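Local coordinates for hydroxyethylphosphonate dioxygenase (Streptomyces albus, PDB 6B9R), which catalyses the iron(II)-dependent, oxygen-driven cleavage of 2-hydroxyethylphosphonate, probably to hydroxymethylphosphonate and formate, at residues A[79-82]-A[86-89]; A[204-209]-A[364-369]. All coordinates share one frame; numbering follows the deposited sequence.

Contact 1: A[79-82]-A[86-89]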
loop_
_atom_site.group_PDB
_atom_site.type_symbol
_atom_site.label_atom_id
_atom_site.label_comp_id
_atom_site.label_asym_id
_atom_site.label_seq_id
_atom_site.Cartn_x
_atom_site.Cartn_y
_atom_site.Cartn_z
ATOM N N HIS A 79 2.411 6.466 -15.949
ATOM C CA HIS A 79 1.917 6.500 -17.313
ATOM C C HIS A 79 0.671 5.637 -17.442
ATOM O O HIS A 79 0.496 4.652 -16.726
ATOM C CB HIS A 79 2.979 5.996 -18.290
ATOM C CG HIS A 79 4.235 6.810 -18.292
ATOM N ND1 HIS A 79 4.696 7.454 -19.418
ATOM C CD2 HIS A 79 5.134 7.070 -17.313
ATOM C CE1 HIS A 79 5.820 8.086 -19.131
ATOM N NE2 HIS A 79 6.107 7.871 -17.861
ATOM N N ASN A 80 -0.200 6.030 -18.357
ATOM C CA ASN A 80 -1.310 5.199 -18.799
ATOM C C ASN A 80 -0.922 4.691 -20.179
ATOM O O ASN A 80 -0.853 5.474 -21.133
ATOM C CB ASN A 80 -2.621 5.984 -18.840
ATOM C CG ASN A 80 -3.816 5.099 -19.229
ATOM O OD1 ASN A 80 -3.684 4.169 -20.019
ATOM N ND2 ASN A 80 -4.975 5.380 -18.655
ATOM N N ASP A 81 -0.625 3.397 -20.277
ATOM C CA ASP A 81 -0.347 2.774 -21.566
ATOM C C ASP A 81 -1.422 1.758 -21.949
ATOM O O ASP A 81 -1.206 0.965 -22.865
ATOM C CB ASP A 81 1.052 2.136 -21.565
ATOM C CG ASP A 81 1.240 1.110 -20.463
ATOM O OD1 ASP A 81 0.229 0.566 -19.981
ATOM O OD2 ASP A 81 2.403 0.849 -20.077
ATOM N N THR A 82 -2.573 1.784 -21.271
ATOM C CA THR A 82 -3.712 0.911 -21.565
ATOM C C THR A 82 -4.971 1.763 -21.750
ATOM O O THR A 82 -5.930 1.662 -20.976
ATOM C CB THR A 82 -3.900 -0.105 -20.442
ATOM O OG1 THR A 82 -2.618 -0.597 -20.020
ATOM C CG2 THR A 82 -4.749 -1.275 -20.909
ATOM N N LEU A 86 -7.976 -2.494 -21.843
ATOM C CA LEU A 86 -7.432 -3.804 -22.159
ATOM C C LEU A 86 -6.485 -3.584 -23.328
ATOM O O LEU A 86 -6.775 -2.783 -24.220
ATOM C CB LEU A 86 -8.545 -4.809 -22.518
ATOM C CG LEU A 86 -8.203 -6.296 -22.718
ATOM C CD1 LEU A 86 -9.381 -7.230 -22.331
ATOM C CD2 LEU A 86 -7.777 -6.583 -24.166
ATOM N N ARG A 87 -5.336 -4.246 -23.306
ATOM C CA ARG A 87 -4.418 -4.156 -24.434
ATOM C C ARG A 87 -3.846 -5.533 -24.733
ATOM O O ARG A 87 -3.491 -6.279 -23.816
ATOM C CB ARG A 87 -3.283 -3.159 -24.168
ATOM C CG ARG A 87 -2.249 -3.106 -25.283
ATOM C CD ARG A 87 -1.212 -1.993 -25.066
ATOM N NE ARG A 87 -0.963 -1.690 -23.653
ATOM C CZ ARG A 87 -0.168 -2.392 -22.848
ATOM N NH1 ARG A 87 0.470 -3.470 -23.290
ATOM N NH2 ARG A 87 -0.015 -2.012 -21.588
ATOM N N MET A 88 -3.762 -5.863 -26.018
ATOM C CA MET A 88 -3.225 -7.139 -26.455
ATOM C C MET A 88 -1.789 -6.964 -26.916
ATOM O O MET A 88 -1.401 -5.907 -27.421
ATOM C CB MET A 88 -4.066 -7.737 -27.590
ATOM C CG MET A 88 -5.528 -7.845 -27.222
ATOM S SD MET A 88 -6.582 -8.467 -28.548
ATOM C CE MET A 88 -8.098 -8.602 -27.603
ATOM N N MET A 89 -1.009 -8.024 -26.750
ATOM C CA MET A 89 0.332 -8.116 -27.296
ATOM C C MET A 89 0.413 -9.344 -28.193
ATOM O O MET A 89 -0.136 -10.399 -27.859
ATOM C CB MET A 89 1.357 -8.206 -26.174
ATOM C CG MET A 89 2.786 -8.189 -26.675
ATOM S SD MET A 89 3.936 -8.207 -25.300
ATOM C CE MET A 89 5.472 -8.130 -26.220
#

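Contact 2: A[204-209]-A[364-369]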
loop_
_atom_site.group_PDB
_atom_site.type_symbol
_atom_site.label_atom_id
_atom_site.label_comp_id
_atom_site.label_asym_id
_atom_site.label_seq_id
_atom_site.Cartn_x
_atom_site.Cartn_y
_atom_site.Cartn_z
ATOM N N LEU A 204 5.357 -20.296 -18.614
ATOM C CA LEU A 204 4.911 -18.913 -18.487
ATOM C C LEU A 204 5.266 -18.527 -17.061
ATOM O O LEU A 204 4.589 -18.934 -16.113
ATOM C CB LEU A 204 3.422 -18.761 -18.784
ATOM C CG LEU A 204 3.005 -18.665 -20.265
ATOM C CD1 LEU A 204 3.529 -17.383 -20.912
ATOM C CD2 LEU A 204 3.455 -19.875 -21.073
ATOM N N ALA A 205 6.370 -17.789 -16.921
ATOM C CA ALA A 205 6.887 -17.311 -15.634
ATOM C C ALA A 205 6.290 -15.933 -15.384
ATOM O O ALA A 205 6.811 -14.922 -15.865
ATOM C CB ALA A 205 8.414 -17.262 -15.649
ATOM N N LEU A 206 5.175 -15.896 -14.654
ATOM C CA LEU A 206 4.426 -14.669 -14.439
ATOM C C LEU A 206 4.830 -14.094 -13.082
ATOM O O LEU A 206 4.182 -14.320 -12.054
ATOM C CB LEU A 206 2.916 -14.949 -14.528
ATOM C CG LEU A 206 2.435 -15.801 -15.721
ATOM C CD1 LEU A 206 0.903 -15.874 -15.781
ATOM C CD2 LEU A 206 3.002 -15.295 -17.045
ATOM N N THR A 207 5.930 -13.346 -13.079
ATOM C CA THR A 207 6.349 -12.704 -11.842
ATOM C C THR A 207 5.585 -11.396 -11.636
ATOM O O THR A 207 5.103 -10.770 -12.584
ATOM C CB THR A 207 7.862 -12.440 -11.820
ATOM O OG1 THR A 207 8.196 -11.426 -12.774
ATOM C CG2 THR A 207 8.655 -13.709 -12.142
ATOM N N TYR A 208 5.468 -10.994 -10.373
ATOM C CA TYR A 208 4.694 -9.817 -10.000
ATOM C C TYR A 208 5.109 -9.399 -8.595
ATOM O O TYR A 208 5.804 -10.133 -7.881
ATOM C CB TYR A 208 3.182 -10.078 -10.110
ATOM C CG TYR A 208 2.614 -10.984 -9.027
ATOM C CD1 TYR A 208 2.703 -12.372 -9.137
ATOM C CD2 TYR A 208 1.971 -10.450 -7.911
ATOM C CE1 TYR A 208 2.187 -13.208 -8.155
ATOM C CE2 TYR A 208 1.446 -11.283 -6.909
ATOM C CZ TYR A 208 1.558 -12.670 -7.047
ATOM O OH TYR A 208 1.041 -13.522 -6.078
ATOM N N GLY A 209 4.705 -8.182 -8.221
ATOM C CA GLY A 209 5.258 -7.565 -7.028
ATOM C C GLY A 209 4.281 -7.314 -5.885
ATOM O O GLY A 209 4.481 -7.810 -4.771
ATOM N N HIS A 364 -5.975 -6.574 -11.243
ATOM C CA HIS A 364 -5.399 -6.587 -12.587
ATOM C C HIS A 364 -5.550 -7.984 -13.174
ATOM O O HIS A 364 -5.537 -8.972 -12.447
ATOM C CB HIS A 364 -3.908 -6.243 -12.547
ATOM C CG HIS A 364 -3.602 -4.876 -12.014
ATOM N ND1 HIS A 364 -3.559 -3.759 -12.817
ATOM C CD2 HIS A 364 -3.303 -4.453 -10.764
ATOM C CE1 HIS A 364 -3.250 -2.703 -12.085
ATOM N NE2 HIS A 364 -3.094 -3.097 -10.835
ATOM N N GLN A 365 -5.628 -8.087 -14.500
ATOM C CA GLN A 365 -5.655 -9.411 -15.122
ATOM C C GLN A 365 -4.653 -9.508 -16.262
ATOM O O GLN A 365 -4.454 -8.550 -17.014
ATOM C CB GLN A 365 -7.055 -9.769 -15.638
ATOM C CG GLN A 365 -8.097 -9.691 -14.540
ATOM C CD GLN A 365 -9.447 -10.168 -14.993
ATOM O OE1 GLN A 365 -9.634 -11.357 -15.281
ATOM N NE2 GLN A 365 -10.407 -9.247 -15.058
ATOM N N TYR A 366 -4.058 -10.692 -16.395
ATOM C CA TYR A 366 -3.155 -11.041 -17.481
ATOM C C TYR A 366 -3.701 -12.297 -18.151
ATOM O O TYR A 366 -4.075 -13.252 -17.465
ATOM C CB TYR A 366 -1.729 -11.263 -16.940
ATOM C CG TYR A 366 -0.796 -11.986 -17.886
ATOM C CD1 TYR A 366 -0.750 -13.380 -17.919
ATOM C CD2 TYR A 366 0.049 -11.280 -18.737
ATOM C CE1 TYR A 366 0.089 -14.044 -18.783
ATOM C CE2 TYR A 366 0.894 -11.934 -19.609
ATOM C CZ TYR A 366 0.911 -13.329 -19.626
ATOM O OH TYR A 366 1.753 -14.013 -20.478
ATOM N N LEU A 367 -3.740 -12.304 -19.479
ATOM C CA LEU A 367 -4.248 -13.436 -20.234
ATOM C C LEU A 367 -3.181 -13.897 -21.213
ATOM O O LEU A 367 -2.430 -13.084 -21.751
ATOM C CB LEU A 367 -5.521 -13.067 -21.008
ATOM C CG LEU A 367 -6.667 -12.389 -20.255
ATOM C CD1 LEU A 367 -7.805 -12.085 -21.230
ATOM C CD2 LEU A 367 -7.160 -13.269 -19.112
ATOM N N TYR A 368 -3.113 -15.209 -21.442
ATOM C CA TYR A 368 -2.187 -15.763 -22.422
ATOM C C TYR A 368 -2.877 -16.945 -23.089
ATOM O O TYR A 368 -3.381 -17.825 -22.391
ATOM C CB TYR A 368 -0.868 -16.202 -21.762
ATOM C CG TYR A 368 0.105 -16.836 -22.737
ATOM C CD1 TYR A 368 1.016 -16.062 -23.438
ATOM C CD2 TYR A 368 0.099 -18.218 -22.970
ATOM C CE1 TYR A 368 1.894 -16.640 -24.359
ATOM C CE2 TYR A 368 0.970 -18.794 -23.866
ATOM C CZ TYR A 368 1.872 -18.001 -24.556
ATOM O OH TYR A 368 2.734 -18.602 -25.458
ATOM N N VAL A 369 -2.922 -16.965 -24.418
ATOM C CA VAL A 369 -3.702 -17.980 -25.129
ATOM C C VAL A 369 -2.840 -19.223 -25.311
ATOM O O VAL A 369 -1.889 -19.222 -26.095
ATOM C CB VAL A 369 -4.227 -17.475 -26.477
ATOM C CG1 VAL A 369 -4.910 -18.627 -27.225
ATOM C CG2 VAL A 369 -5.199 -16.337 -26.262
#

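Contact 1: A[79-82]-A[86-89]
The guanidinium of Arg87 takes the backbone carbonyl of Asp81 at its edge, while Thr82 OG1 lies oblique to the group. Arg87 NE gives a hydrogen bond to Asp81 O (2.8 Å, N-H...O 143°), the oxygen lying somewhat out of the guanidinium plane. Beside it, Arg87 NH2 meets Asp81 OD1 at 3.0 Å in a salt bridge whose hydrogen bond is weak; carboxylate and guanidinium planes stand 80° apart. The arginine runs extended through chi1 and chi2 and then bends at chi3 (30°), bringing NE and NH2 to the same residue. Nearer the backbone, Thr82 CG2 packs 3.6 Å from Leu86 N. Within the loop, Asn80 OD1 accepts from Thr82 N at 2.9 Å, an Asx turn that spans Asp81, whose carbonyl Arg87 takes. The aspartate has further partners, OD2 in a salt bridge to Arg118 and OD1 bonded to Ser117, and Arg87 NH2 also reaches Met116 O. Thr82 OG1 is bonded to Gln119. The contact thus ties the loop that follows helix 58-67 to strand 86-89, an edge strand, within this chain, of its antiparallel sheet, where Arg87 pairs through its backbone with Tyr397 of strand 395-398.

Contact 2: A[204-209]-A[364-369]
Leu204 and Leu206 meet Tyr368 and Tyr366 between two facing antiparallel sheets, consistent with the tandem cupin (bicupin) barrels of this enzyme family. The strand segments run antiparallel (173°) with axes 10.7 Å apart, too far for backbone pairing, and no hydrogen bond joins them. Both tyrosines extend their rings toward the leucine strand with CG trans to the backbone N (chi1 164° for Tyr366, 178° for Tyr368), and the leucine and tyrosine side chains cross at about a right angle. Leu204 sits over one face of Tyr368: its CD1 methyl stands 3.7 Å from the ring centroid, close to the ring normal, in a CH-pi contact, while CD2 reaches the CE2 side of the ring, 3.9 Å from that atom. With an alanine at Tyr368, the methyls of Leu204 would probably lose the ring face they lie on, opening a gap between the sheets. Leu206 approaches Tyr366 obliquely instead, CD1 and CD2 both converging on Tyr366 CE1. The hydroxyl of Tyr366 is bonded to Thr114, which ties down the far end of the ring. Pro124 touches both Leu206 and Tyr366, and Trp126 packs on Tyr368, so strand 123-129 adds to the same hydrophobic layer. The iron and the bound substrate lie about 10 Å from the side chain of Leu206. Leu204 CD1 bridges the two tyrosines, touching Tyr366 OH at 3.8 Å as well as lying over the ring of Tyr368.

In the fold
Contact 1 is local and partly buried, joining a loop to the strand that soon follows it, whereas contact 2 is fully buried and brings together segments 155 residues apart in sequence. They share one sheet: strands 86-89 and 364-369 both belong to it, with strand 395-398 between them, and contact 2 carries the connection on to the facing sheet through strand 202-208. Their centres are 14 Å apart and their nearest atoms about 5 Å, without touching. The chemistry follows the position. At the sheet margin, charged and polar groups fix the loop, and His79 nearby bonds to Glu72 of the second subunit; between the sheets, leucine methyls and tyrosine rings do the packing.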